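Side-chain contact in cytolethal distending toxin protein C (Haemophilus ducreyi, PDB 1SR4), which probably binds carbohydrate as a lectin-like, ricin-type subunit of a three-protein bacterial genotoxin that damages DNA: residues Thr44-Ile49 with Lys75-Leu80. Numbering follows the deposited sequence.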
ATOM      1  N   THR C  44      17.244  11.186 -10.170  1.00 12.28           N
ATOM      2  CA  THR C  44      16.357  10.033 -10.358  1.00 10.68           C
ATOM      3  C   THR C  44      15.037  10.191  -9.606  1.00 11.03           C
ATOM      4  O   THR C  44      14.178   9.295  -9.654  1.00  9.55           O
ATOM      5  CB  THR C  44      16.999   8.712  -9.875  1.00  9.72           C
ATOM      6  OG1 THR C  44      17.208   8.781  -8.457  1.00 10.92           O
ATOM      7  CG2 THR C  44      18.337   8.458 -10.575  1.00  9.60           C
ATOM      8  N   HIS C  45      14.877  11.329  -8.924  1.00  9.82           N
ATOM      9  CA  HIS C  45      13.667  11.611  -8.142  1.00  9.81           C
ATOM     10  C   HIS C  45      12.646  12.484  -8.861  1.00 11.05           C
ATOM     11  O   HIS C  45      13.007  13.384  -9.628  1.00  9.57           O
ATOM     12  CB  HIS C  45      14.008  12.340  -6.830  1.00  8.96           C
ATOM     13  CG  HIS C  45      14.761  11.513  -5.837  1.00  9.63           C
ATOM     14  ND1 HIS C  45      14.702  11.755  -4.482  1.00  9.95           N
ATOM     15  CD2 HIS C  45      15.611  10.471  -5.997  1.00 11.59           C
ATOM     16  CE1 HIS C  45      15.487  10.900  -3.848  1.00 11.83           C
ATOM     17  NE2 HIS C  45      16.051  10.111  -4.743  1.00 12.68           N
ATOM     18  N   TRP C  46      11.376  12.214  -8.572  1.00 10.48           N
ATOM     19  CA  TRP C  46      10.242  12.964  -9.100  1.00 11.45           C
ATOM     20  C   TRP C  46       9.212  13.064  -7.997  1.00 11.96           C
ATOM     21  O   TRP C  46       9.129  12.182  -7.127  1.00 14.33           O
ATOM     22  CB  TRP C  46       9.569  12.245 -10.270  1.00 10.06           C
ATOM     23  CG  TRP C  46      10.477  11.966 -11.414  1.00 12.07           C
ATOM     24  CD1 TRP C  46      11.180  10.822 -11.647  1.00 13.57           C
ATOM     25  CD2 TRP C  46      10.774  12.851 -12.498  1.00 11.64           C
ATOM     26  NE1 TRP C  46      11.895  10.940 -12.819  1.00 13.15           N
ATOM     27  CE2 TRP C  46      11.658  12.177 -13.360  1.00 11.96           C
ATOM     28  CE3 TRP C  46      10.367  14.148 -12.826  1.00  9.51           C
ATOM     29  CZ2 TRP C  46      12.153  12.759 -14.534  1.00 11.97           C
ATOM     30  CZ3 TRP C  46      10.847  14.722 -13.983  1.00 12.57           C
ATOM     31  CH2 TRP C  46      11.732  14.027 -14.829  1.00 11.40           C
ATOM     32  N   GLU C  47       8.438  14.141  -8.035  1.00 11.52           N
ATOM     33  CA  GLU C  47       7.345  14.337  -7.099  1.00 12.57           C
ATOM     34  C   GLU C  47       6.118  13.978  -7.922  1.00 13.31           C
ATOM     35  O   GLU C  47       5.960  14.445  -9.059  1.00 11.19           O
ATOM     36  CB  GLU C  47       7.264  15.795  -6.647  1.00 14.57           C
ATOM     37  CG  GLU C  47       8.514  16.233  -5.889  1.00 18.52           C
ATOM     38  CD  GLU C  47       8.506  17.708  -5.545  1.00 22.12           C
ATOM     39  OE1 GLU C  47       7.785  18.476  -6.225  1.00 21.50           O
ATOM     40  OE2 GLU C  47       9.235  18.096  -4.608  1.00 20.53           O
ATOM     41  N   LEU C  48       5.253  13.143  -7.360  1.00 12.46           N
ATOM     42  CA  LEU C  48       4.071  12.726  -8.080  1.00 13.14           C
ATOM     43  C   LEU C  48       2.927  13.657  -7.729  1.00 12.77           C
ATOM     44  O   LEU C  48       2.513  13.697  -6.588  1.00 12.82           O
ATOM     45  CB  LEU C  48       3.716  11.279  -7.708  1.00 12.58           C
ATOM     46  CG  LEU C  48       2.540  10.653  -8.472  1.00 15.72           C
ATOM     47  CD1 LEU C  48       2.949  10.446  -9.935  1.00 15.23           C
ATOM     48  CD2 LEU C  48       2.153   9.299  -7.840  1.00 17.24           C
ATOM     49  N   ILE C  49       2.416  14.409  -8.701  1.00 13.09           N
ATOM     50  CA  ILE C  49       1.311  15.315  -8.411  1.00 13.81           C
ATOM     51  C   ILE C  49       0.127  15.032  -9.333  1.00 13.70           C
ATOM     52  O   ILE C  49       0.306  14.721 -10.507  1.00 12.52           O
ATOM     53  CB  ILE C  49       1.753  16.800  -8.539  1.00 17.72           C
ATOM     54  CG1 ILE C  49       2.170  17.111  -9.970  1.00 19.76           C
ATOM     55  CG2 ILE C  49       2.937  17.087  -7.611  1.00 17.67           C
ATOM     56  CD1 ILE C  49       1.019  17.587 -10.827  1.00 30.21           C
ATOM     57  N   LYS C  75       9.584  22.244 -13.121  1.00 19.08           N
ATOM     58  CA  LYS C  75       9.809  21.483 -14.336  1.00 17.64           C
ATOM     59  C   LYS C  75       9.185  20.105 -14.181  1.00 17.88           C
ATOM     60  O   LYS C  75       9.156  19.546 -13.082  1.00 16.66           O
ATOM     61  CB  LYS C  75      11.303  21.356 -14.620  1.00 19.43           C
ATOM     62  CG  LYS C  75      12.012  22.694 -14.744  1.00 22.82           C
ATOM     63  CD  LYS C  75      11.390  23.537 -15.860  1.00 29.43           C
ATOM     64  CE  LYS C  75      12.014  24.932 -15.943  1.00 31.83           C
ATOM     65  NZ  LYS C  75      11.479  25.688 -17.100  1.00 35.75           N
ATOM     66  N   CYS C  76       8.704  19.557 -15.294  1.00 16.47           N
ATOM     67  CA  CYS C  76       8.043  18.260 -15.298  1.00 15.34           C
ATOM     68  C   CYS C  76       8.517  17.376 -16.446  1.00 13.88           C
ATOM     69  O   CYS C  76       8.876  17.868 -17.522  1.00 13.30           O
ATOM     70  CB  CYS C  76       6.522  18.464 -15.403  1.00 15.23           C
ATOM     71  SG  CYS C  76       5.666  19.023 -13.885  1.00 16.28           S
ATOM     72  N   PHE C  77       8.521  16.067 -16.211  1.00 11.18           N
ATOM     73  CA  PHE C  77       8.932  15.121 -17.231  1.00 12.14           C
ATOM     74  C   PHE C  77       8.166  15.358 -18.537  1.00 12.00           C
ATOM     75  O   PHE C  77       6.962  15.611 -18.520  1.00 11.08           O
ATOM     76  CB  PHE C  77       8.673  13.688 -16.752  1.00 12.57           C
ATOM     77  CG  PHE C  77       8.803  12.668 -17.838  1.00 14.01           C
ATOM     78  CD1 PHE C  77      10.054  12.198 -18.217  1.00 13.93           C
ATOM     79  CD2 PHE C  77       7.681  12.236 -18.536  1.00 14.20           C
ATOM     80  CE1 PHE C  77      10.189  11.310 -19.286  1.00 16.64           C
ATOM     81  CE2 PHE C  77       7.798  11.347 -19.613  1.00 15.61           C
ATOM     82  CZ  PHE C  77       9.054  10.884 -19.988  1.00 16.18           C
ATOM     83  N   ALA C  78       8.863  15.259 -19.664  1.00 13.02           N
ATOM     84  CA  ALA C  78       8.227  15.436 -20.971  1.00 14.26           C
ATOM     85  C   ALA C  78       9.127  14.902 -22.090  1.00 14.77           C
ATOM     86  O   ALA C  78      10.332  14.755 -21.899  1.00 14.69           O
ATOM     87  CB  ALA C  78       7.914  16.923 -21.208  1.00 14.61           C
ATOM     88  N   PHE C  79       8.540  14.578 -23.239  1.00 15.89           N
ATOM     89  CA  PHE C  79       9.316  14.110 -24.390  1.00 17.59           C
ATOM     90  C   PHE C  79       9.739  15.360 -25.172  1.00 19.97           C
ATOM     91  O   PHE C  79       9.396  15.542 -26.337  1.00 22.07           O
ATOM     92  CB  PHE C  79       8.466  13.191 -25.275  1.00 17.81           C
ATOM     93  CG  PHE C  79       8.242  11.821 -24.683  1.00 17.70           C
ATOM     94  CD1 PHE C  79       9.121  10.773 -24.966  1.00 18.01           C
ATOM     95  CD2 PHE C  79       7.193  11.600 -23.791  1.00 15.63           C
ATOM     96  CE1 PHE C  79       8.963   9.520 -24.363  1.00 19.29           C
ATOM     97  CE2 PHE C  79       7.021  10.359 -23.179  1.00 16.02           C
ATOM     98  CZ  PHE C  79       7.908   9.314 -23.463  1.00 17.11           C
ATOM     99  N   LEU C  80      10.464  16.235 -24.497  1.00 21.14           N
ATOM    100  CA  LEU C  80      10.945  17.474 -25.085  1.00 22.01           C
ATOM    101  C   LEU C  80      12.315  17.779 -24.506  1.00 23.59           C
ATOM    102  O   LEU C  80      12.635  17.359 -23.382  1.00 22.14           O
ATOM    103  CB  LEU C  80      10.018  18.638 -24.736  1.00 20.63           C
ATOM    104  CG  LEU C  80       8.680  18.825 -25.429  1.00 22.61           C
ATOM    105  CD1 LEU C  80       7.957  19.966 -24.750  1.00 22.49           C
ATOM    106  CD2 LEU C  80       8.885  19.111 -26.925  1.00 22.10           C
TER
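Two strands that share no hydrogen bond are joined here almost entirely by one indole: the six-membered ring of Trp-46 reaches across and meets the backbone as well as the side chain of Phe-77. The far end of the six-membered ring, atoms CZ3 and CH2, does the touching. CZ3 of Trp-46 lies 3.5 Å from the backbone N of Phe-77, approaching at a slant, and CH2 of Trp-46 comes within 3.6 Å of Phe-77 CB. The same end also lies near Cys-76, whose carbonyl C is 4.3 Å from Trp-46 CZ3.

Beyond CB, the phenyl ring of Phe-77 turns away from the indole. Its CG is anti to the backbone N (chi1 168°), which leaves CB and the near edge of the ring to Trp-46. The two aromatic planes stand almost perpendicular, at 87°, in an offset edge-to-face pair with the Phe-77 edge toward the indole face; with centroids 6.0 Å apart it is a loose pair, and the closest side-chain approach is at Phe-77 CB. Trp-46 bridges the gap because its CB already points at the other strand, where the CA atoms of Trp-46 and Cys-76 are 8.4 Å apart. The indole NE1 is satisfied elsewhere, by the carbonyl O of Val-31, a bond that helps fix the ring's rotation.

All three touching residues are buried, in a domain assigned to the ricin-type beta-trefoil family. Phe-68 of strand 64-69 packs against both Trp-46 and Phe-77, and Phe-95 meets the Phe-77 ring, making an aromatic cluster. Strand 46-50 runs antiparallel between strands 19-24 and 64-69 of the large sheet, whereas strand 75-77 pairs with strand 84-86, just beyond which Cys-87 forms the disulfide to Cys-76.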